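Local coordinates for protein dinoflagellate luciferase (Lingulodinium polyedrum, PDB 1VPR) that catalyses the light-emitting oxidation of dinoflagellate luciferin by molecular oxygen, this chain being the third of three homologous luciferase domains of the whole protein, at residues Gly246-Val251 with Gly262-Met267; Leu143-Gly148 with Gly235-Glu240. All blocks are in the same frame, centred on the assembly; numbering follows the deposited sequence.

Interaction 1 of 2, residues Gly246-Val251 with Gly262-Met267; sequences GNLLGV and GFFWEM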
loop_
_atom_site.group_PDB
_atom_site.type_symbol
_atom_site.label_atom_id
_atom_site.label_comp_id
_atom_site.label_asym_id
_atom_site.label_seq_id
_atom_site.Cartn_x
_atom_site.Cartn_y
_atom_site.Cartn_z
ATOM N N GLY A 246 11.318 -3.300 -4.355
ATOM C CA GLY A 246 10.348 -3.959 -5.216
ATOM C C GLY A 246 9.560 -2.949 -6.022
ATOM O O GLY A 246 9.570 -1.744 -5.705
ATOM N N ASN A 247 8.893 -3.411 -7.078
ATOM C CA ASN A 247 8.087 -2.516 -7.916
ATOM C C ASN A 247 6.726 -3.157 -8.151
ATOM O O ASN A 247 6.647 -4.323 -8.563
ATOM C CB ASN A 247 8.755 -2.267 -9.275
ATOM C CG ASN A 247 10.078 -1.511 -9.163
ATOM O OD1 ASN A 247 10.114 -0.311 -8.883
ATOM N ND2 ASN A 247 11.176 -2.226 -9.378
ATOM N N LEU A 248 5.654 -2.417 -7.875
ATOM C CA LEU A 248 4.311 -2.954 -8.091
ATOM C C LEU A 248 3.545 -2.103 -9.073
ATOM O O LEU A 248 3.681 -0.877 -9.091
ATOM C CB LEU A 248 3.482 -2.970 -6.788
ATOM C CG LEU A 248 4.050 -3.518 -5.484
ATOM C CD1 LEU A 248 3.048 -3.352 -4.357
ATOM C CD2 LEU A 248 4.402 -4.991 -5.672
ATOM N N LEU A 249 2.740 -2.768 -9.898
ATOM C CA LEU A 249 1.837 -2.090 -10.822
ATOM C C LEU A 249 0.488 -2.687 -10.420
ATOM O O LEU A 249 0.264 -3.890 -10.564
ATOM C CB LEU A 249 2.186 -2.396 -12.283
ATOM C CG LEU A 249 3.350 -1.563 -12.815
ATOM C CD1 LEU A 249 3.743 -2.068 -14.180
ATOM C CD2 LEU A 249 2.968 -0.103 -12.890
ATOM N N GLY A 250 -0.409 -1.863 -9.888
ATOM C CA GLY A 250 -1.677 -2.407 -9.440
ATOM C C GLY A 250 -2.857 -1.534 -9.761
ATOM O O GLY A 250 -2.694 -0.453 -10.317
ATOM N N VAL A 251 -4.038 -1.997 -9.369
ATOM C CA VAL A 251 -5.286 -1.320 -9.638
ATOM C C VAL A 251 -6.264 -1.545 -8.506
ATOM O O VAL A 251 -6.285 -2.631 -7.938
ATOM C CB VAL A 251 -5.978 -1.924 -10.924
ATOM C CG1 VAL A 251 -7.399 -1.401 -11.033
ATOM C CG2 VAL A 251 -5.188 -1.582 -12.188
ATOM N N GLY A 262 -9.012 -5.236 -5.679
ATOM C CA GLY A 262 -7.920 -4.915 -6.590
ATOM C C GLY A 262 -6.857 -5.979 -6.645
ATOM O O GLY A 262 -7.042 -7.104 -6.167
ATOM N N PHE A 263 -5.731 -5.638 -7.229
ATOM C CA PHE A 263 -4.644 -6.596 -7.332
ATOM C C PHE A 263 -3.388 -5.790 -7.560
ATOM O O PHE A 263 -3.467 -4.632 -7.997
ATOM C CB PHE A 263 -4.854 -7.517 -8.537
ATOM C CG PHE A 263 -4.853 -6.797 -9.836
ATOM C CD1 PHE A 263 -6.008 -6.146 -10.292
ATOM C CD2 PHE A 263 -3.689 -6.724 -10.600
ATOM C CE1 PHE A 263 -5.995 -5.441 -11.485
ATOM C CE2 PHE A 263 -3.670 -6.009 -11.801
ATOM C CZ PHE A 263 -4.807 -5.378 -12.241
ATOM N N PHE A 264 -2.237 -6.395 -7.271
ATOM C CA PHE A 264 -0.955 -5.738 -7.477
ATOM C C PHE A 264 0.016 -6.754 -8.031
ATOM O O PHE A 264 0.188 -7.809 -7.445
ATOM C CB PHE A 264 -0.370 -5.182 -6.170
ATOM C CG PHE A 264 -1.123 -4.019 -5.623
ATOM C CD1 PHE A 264 -2.245 -4.211 -4.842
ATOM C CD2 PHE A 264 -0.763 -2.723 -5.976
ATOM C CE1 PHE A 264 -3.017 -3.131 -4.428
ATOM C CE2 PHE A 264 -1.522 -1.641 -5.563
ATOM C CZ PHE A 264 -2.654 -1.842 -4.793
ATOM N N TRP A 265 0.641 -6.418 -9.152
ATOM C CA TRP A 265 1.637 -7.275 -9.774
ATOM C C TRP A 265 2.980 -6.910 -9.184
ATOM O O TRP A 265 3.428 -5.777 -9.339
ATOM C CB TRP A 265 1.705 -7.042 -11.280
ATOM C CG TRP A 265 0.660 -7.766 -12.063
ATOM C CD1 TRP A 265 -0.474 -7.240 -12.600
ATOM C CD2 TRP A 265 0.662 -9.161 -12.409
ATOM N NE1 TRP A 265 -1.193 -8.219 -13.259
ATOM C CE2 TRP A 265 -0.513 -9.407 -13.160
ATOM C CE3 TRP A 265 1.540 -10.224 -12.159
ATOM C CZ2 TRP A 265 -0.829 -10.674 -13.668
ATOM C CZ3 TRP A 265 1.218 -11.497 -12.668
ATOM C CH2 TRP A 265 0.050 -11.700 -13.411
ATOM N N GLU A 266 3.614 -7.862 -8.509
ATOM C CA GLU A 266 4.937 -7.649 -7.913
ATOM C C GLU A 266 5.879 -8.085 -9.036
ATOM O O GLU A 266 6.095 -9.288 -9.264
ATOM C CB GLU A 266 5.089 -8.540 -6.678
ATOM C CG GLU A 266 6.416 -8.423 -5.938
ATOM C CD GLU A 266 6.463 -9.356 -4.738
ATOM O OE1 GLU A 266 6.510 -10.588 -4.968
ATOM O OE2 GLU A 266 6.430 -8.859 -3.578
HETATM N N MSE A 267 6.433 -7.095 -9.737
HETATM C CA MSE A 267 7.253 -7.342 -10.900
HETATM C C MSE A 267 8.491 -8.210 -10.738
HETATM O O MSE A 267 8.825 -8.975 -11.637
HETATM C CB MSE A 267 7.626 -6.010 -11.549
HETATM C CG MSE A 267 6.428 -5.132 -11.955
HETATM SE SE MSE A 267 5.161 -6.093 -13.056
HETATM C CE MSE A 267 6.418 -6.792 -14.365
#
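Gly250 and Phe264 face each other as a non-hydrogen-bonded antiparallel pair, their CA atoms only 3.9 Å apart. Glycine suits the site: with no side chain of its own, it lets the Phe264 ring lean over the neighbouring strand, where CD2 comes to 3.6 Å from Gly250 CA. Leu248 continues this face, its CD1 touching the same ring obliquely and its CD2 resting 3.5 Å from Glu266 CA. Glu266 reaches on with CG anti to the backbone N (chi1 -180°), and its carboxylate is taken up by Arg271, Ser269 and His199.

The other face carries Leu249, Val251, Phe263 and Trp265. Phe263 and Val251 lie side by side and point the same way. The phenyl group takes the crowded position between backbone N and carbonyl carbon (chi1 63°), and its CE1 lies 3.6 Å from Val251 CB. Trp265 presents its ring edge to Leu249 O and sends its indole nitrogen to Pro144 O. Pairs of backbone hydrogen bonds join Val251 to Phe263 and Leu249 to Trp265; the straightest is Trp265 N to Leu249 O, 2.9 Å at 171°.

Packing relaxes toward Asn247, which is partly exposed. Here a single hydrogen bond, Met267 N to Asn247 O (3.0 Å), joins the ends of the two segments, and SE of Met267, a selenomethionine, stays 4.4 Å from Leu249 CD1. Asn247 suits this margin because its side chain is polar. The result is a beta hairpin, strands 247-253 and 259-266, within the antiparallel barrel of the calycin-type catalytic domain.

Interaction 2 of 2, residues Leu143-Gly148 with Gly235-Glu240; sequences LPWPAG and GHYFYE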
loop_
_atom_site.group_PDB
_atom_site.type_symbol
_atom_site.label_atom_id
_atom_site.label_comp_id
_atom_site.label_asym_id
_atom_site.label_seq_id
_atom_site.Cartn_x
_atom_site.Cartn_y
_atom_site.Cartn_z
ATOM N N LEU A 143 0.011 -6.482 -18.942
ATOM C CA LEU A 143 -0.098 -7.346 -17.779
ATOM C C LEU A 143 -1.477 -7.994 -17.858
ATOM O O LEU A 143 -2.429 -7.391 -18.360
ATOM C CB LEU A 143 0.045 -6.534 -16.473
ATOM C CG LEU A 143 1.450 -6.002 -16.101
ATOM C CD1 LEU A 143 1.361 -5.018 -14.927
ATOM C CD2 LEU A 143 2.377 -7.176 -15.738
ATOM N N PRO A 144 -1.596 -9.255 -17.408
ATOM C CA PRO A 144 -2.892 -9.924 -17.438
ATOM C C PRO A 144 -3.792 -9.338 -16.347
ATOM O O PRO A 144 -3.317 -9.071 -15.249
ATOM C CB PRO A 144 -2.539 -11.392 -17.122
ATOM C CG PRO A 144 -1.154 -11.543 -17.654
ATOM C CD PRO A 144 -0.513 -10.228 -17.190
ATOM N N TRP A 145 -5.068 -9.103 -16.653
ATOM C CA TRP A 145 -6.005 -8.648 -15.625
ATOM C C TRP A 145 -6.383 -9.960 -14.923
ATOM O O TRP A 145 -6.480 -11.004 -15.578
ATOM C CB TRP A 145 -7.260 -8.035 -16.245
ATOM C CG TRP A 145 -7.052 -6.648 -16.825
ATOM C CD1 TRP A 145 -6.716 -6.337 -18.112
ATOM C CD2 TRP A 145 -7.176 -5.400 -16.128
ATOM N NE1 TRP A 145 -6.629 -4.972 -18.263
ATOM C CE2 TRP A 145 -6.903 -4.374 -17.058
ATOM C CE3 TRP A 145 -7.491 -5.052 -14.805
ATOM C CZ2 TRP A 145 -6.932 -3.012 -16.711
ATOM C CZ3 TRP A 145 -7.524 -3.695 -14.453
ATOM C CH2 TRP A 145 -7.248 -2.692 -15.400
ATOM N N PRO A 146 -6.566 -9.946 -13.588
ATOM C CA PRO A 146 -6.926 -11.205 -12.920
ATOM C C PRO A 146 -8.382 -11.604 -13.080
ATOM O O PRO A 146 -9.283 -10.839 -12.736
ATOM C CB PRO A 146 -6.554 -10.942 -11.462
ATOM C CG PRO A 146 -6.820 -9.460 -11.311
ATOM C CD PRO A 146 -6.232 -8.895 -12.600
ATOM N N ALA A 147 -8.615 -12.805 -13.607
ATOM C CA ALA A 147 -9.970 -13.332 -13.789
ATOM C C ALA A 147 -10.819 -13.085 -12.543
ATOM O O ALA A 147 -10.340 -13.287 -11.424
ATOM C CB ALA A 147 -9.906 -14.860 -14.060
ATOM N N GLY A 148 -12.071 -12.664 -12.729
ATOM C CA GLY A 148 -12.944 -12.429 -11.579
ATOM C C GLY A 148 -12.917 -11.009 -11.032
ATOM O O GLY A 148 -13.642 -10.691 -10.090
ATOM N N GLY A 235 -10.395 1.164 -11.463
ATOM C CA GLY A 235 -10.131 0.548 -12.760
ATOM C C GLY A 235 -8.880 1.002 -13.502
ATOM O O GLY A 235 -8.603 0.502 -14.612
ATOM N N HIS A 236 -8.112 1.926 -12.907
ATOM C CA HIS A 236 -6.904 2.434 -13.556
ATOM C C HIS A 236 -5.634 2.105 -12.794
ATOM O O HIS A 236 -5.597 2.158 -11.573
ATOM C CB HIS A 236 -7.031 3.952 -13.763
ATOM C CG HIS A 236 -8.106 4.333 -14.741
ATOM N ND1 HIS A 236 -7.874 4.431 -16.096
ATOM C CD2 HIS A 236 -9.428 4.586 -14.565
ATOM C CE1 HIS A 236 -9.005 4.738 -16.713
ATOM N NE2 HIS A 236 -9.962 4.838 -15.806
ATOM N N TYR A 237 -4.587 1.759 -13.536
ATOM C CA TYR A 237 -3.304 1.370 -12.957
ATOM C C TYR A 237 -2.530 2.493 -12.284
ATOM O O TYR A 237 -2.696 3.676 -12.584
ATOM C CB TYR A 237 -2.384 0.786 -14.048
ATOM C CG TYR A 237 -2.403 -0.722 -14.170
ATOM C CD1 TYR A 237 -3.215 -1.358 -15.102
ATOM C CD2 TYR A 237 -1.596 -1.504 -13.361
ATOM C CE1 TYR A 237 -3.215 -2.741 -15.222
ATOM C CE2 TYR A 237 -1.590 -2.876 -13.466
ATOM C CZ TYR A 237 -2.403 -3.484 -14.401
ATOM O OH TYR A 237 -2.391 -4.840 -14.494
ATOM N N PHE A 238 -1.690 2.107 -11.341
ATOM C CA PHE A 238 -0.802 3.055 -10.717
ATOM C C PHE A 238 0.422 2.264 -10.329
ATOM O O PHE A 238 0.403 1.034 -10.243
ATOM C CB PHE A 238 -1.452 3.840 -9.547
ATOM C CG PHE A 238 -1.917 2.998 -8.391
ATOM C CD1 PHE A 238 -1.173 2.944 -7.220
ATOM C CD2 PHE A 238 -3.132 2.324 -8.451
ATOM C CE1 PHE A 238 -1.640 2.224 -6.106
ATOM C CE2 PHE A 238 -3.606 1.614 -7.361
ATOM C CZ PHE A 238 -2.855 1.565 -6.175
ATOM N N TYR A 239 1.504 2.977 -10.123
ATOM C CA TYR A 239 2.778 2.369 -9.826
ATOM C C TYR A 239 3.167 2.599 -8.362
ATOM O O TYR A 239 3.108 3.728 -7.872
ATOM C CB TYR A 239 3.808 3.000 -10.764
ATOM C CG TYR A 239 5.255 2.749 -10.391
ATOM C CD1 TYR A 239 5.703 1.458 -10.125
ATOM C CD2 TYR A 239 6.174 3.806 -10.312
ATOM C CE1 TYR A 239 7.034 1.202 -9.795
ATOM C CE2 TYR A 239 7.510 3.568 -9.974
ATOM C CZ TYR A 239 7.929 2.253 -9.722
ATOM O OH TYR A 239 9.248 1.969 -9.441
ATOM N N GLU A 240 3.539 1.524 -7.675
ATOM C CA GLU A 240 3.971 1.625 -6.293
ATOM C C GLU A 240 5.437 1.236 -6.099
ATOM O O GLU A 240 5.765 0.052 -6.071
ATOM C CB GLU A 240 3.117 0.733 -5.384
ATOM C CG GLU A 240 1.694 1.225 -5.164
ATOM C CD GLU A 240 1.602 2.262 -4.046
ATOM O OE1 GLU A 240 2.588 3.014 -3.818
ATOM O OE2 GLU A 240 0.525 2.331 -3.414
HETATM O O HOH W 1 -3.871 -5.758 -16.496
#
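Leu143 and Trp145 belong to an irregular loop segment that passes residues 235-240 at a distance, with no backbone pairing: the CA atoms of Leu143 and Tyr237 are 10.5 Å apart. Side chains span the gap. Tyr237 is long enough to reach the loop; its CG lies off the staggered positions (chi1 -95°), and the ring extends between Leu143 and Trp145. On the leucine side, Leu143 CD1 sits 3.9 Å from Tyr237 CE2 and Leu143 CB lies 3.6 Å from Tyr237 OH. From Trp145, the benzo end of the indole slides past Tyr237 in the opposite direction, so that Tyr237 CE1 lies over one indole face near the rim, 4.0 Å from Trp145 CZ2. The planes are inclined at 57°. Gly235 O meets the indole edge, 3.6 Å from Trp145 CH2, and also accepts a bond from Thr341; the positive phi of Gly235 is one that glycine adopts readily. Tyr339 stacks on Trp145.

One water completes the contact. It donates to Leu143 O (2.9 Å) and is hydrogen-bonded to Tyr237 OH (2.7 Å), lying in the plane of the phenol and above the indole rim. The chemistry is thus mostly apolar and aromatic, while the phenolic oxygen, buried with its residue, has a bound water as hydrogen-bond partner that also ties it to Leu143 O.

Overall arrangement
The centres of interactions 1 and 2 lie about 7 Å apart, and strand 237-241 of interaction 2 is the sheet neighbour of strand 247-253 of interaction 1. Backbone pairing continues between them through Leu248 O and Glu240 N, 2.8 Å apart, while Asn247 OD1 and Tyr239 OH, 2.5 Å apart, probably form a side-chain hydrogen bond. Tyr237 OH packs 3.2 Å from Phe263 CE2. Loop 143-148 covers this face of the hairpin, with Leu143 on Leu249 and Trp265, Trp145 on Val251 and Pro146 on Phe263. Leu248, Phe264 and Glu266 lie on the other face, probably toward the barrel interior, where calycins such as lipocalins hold their ligands.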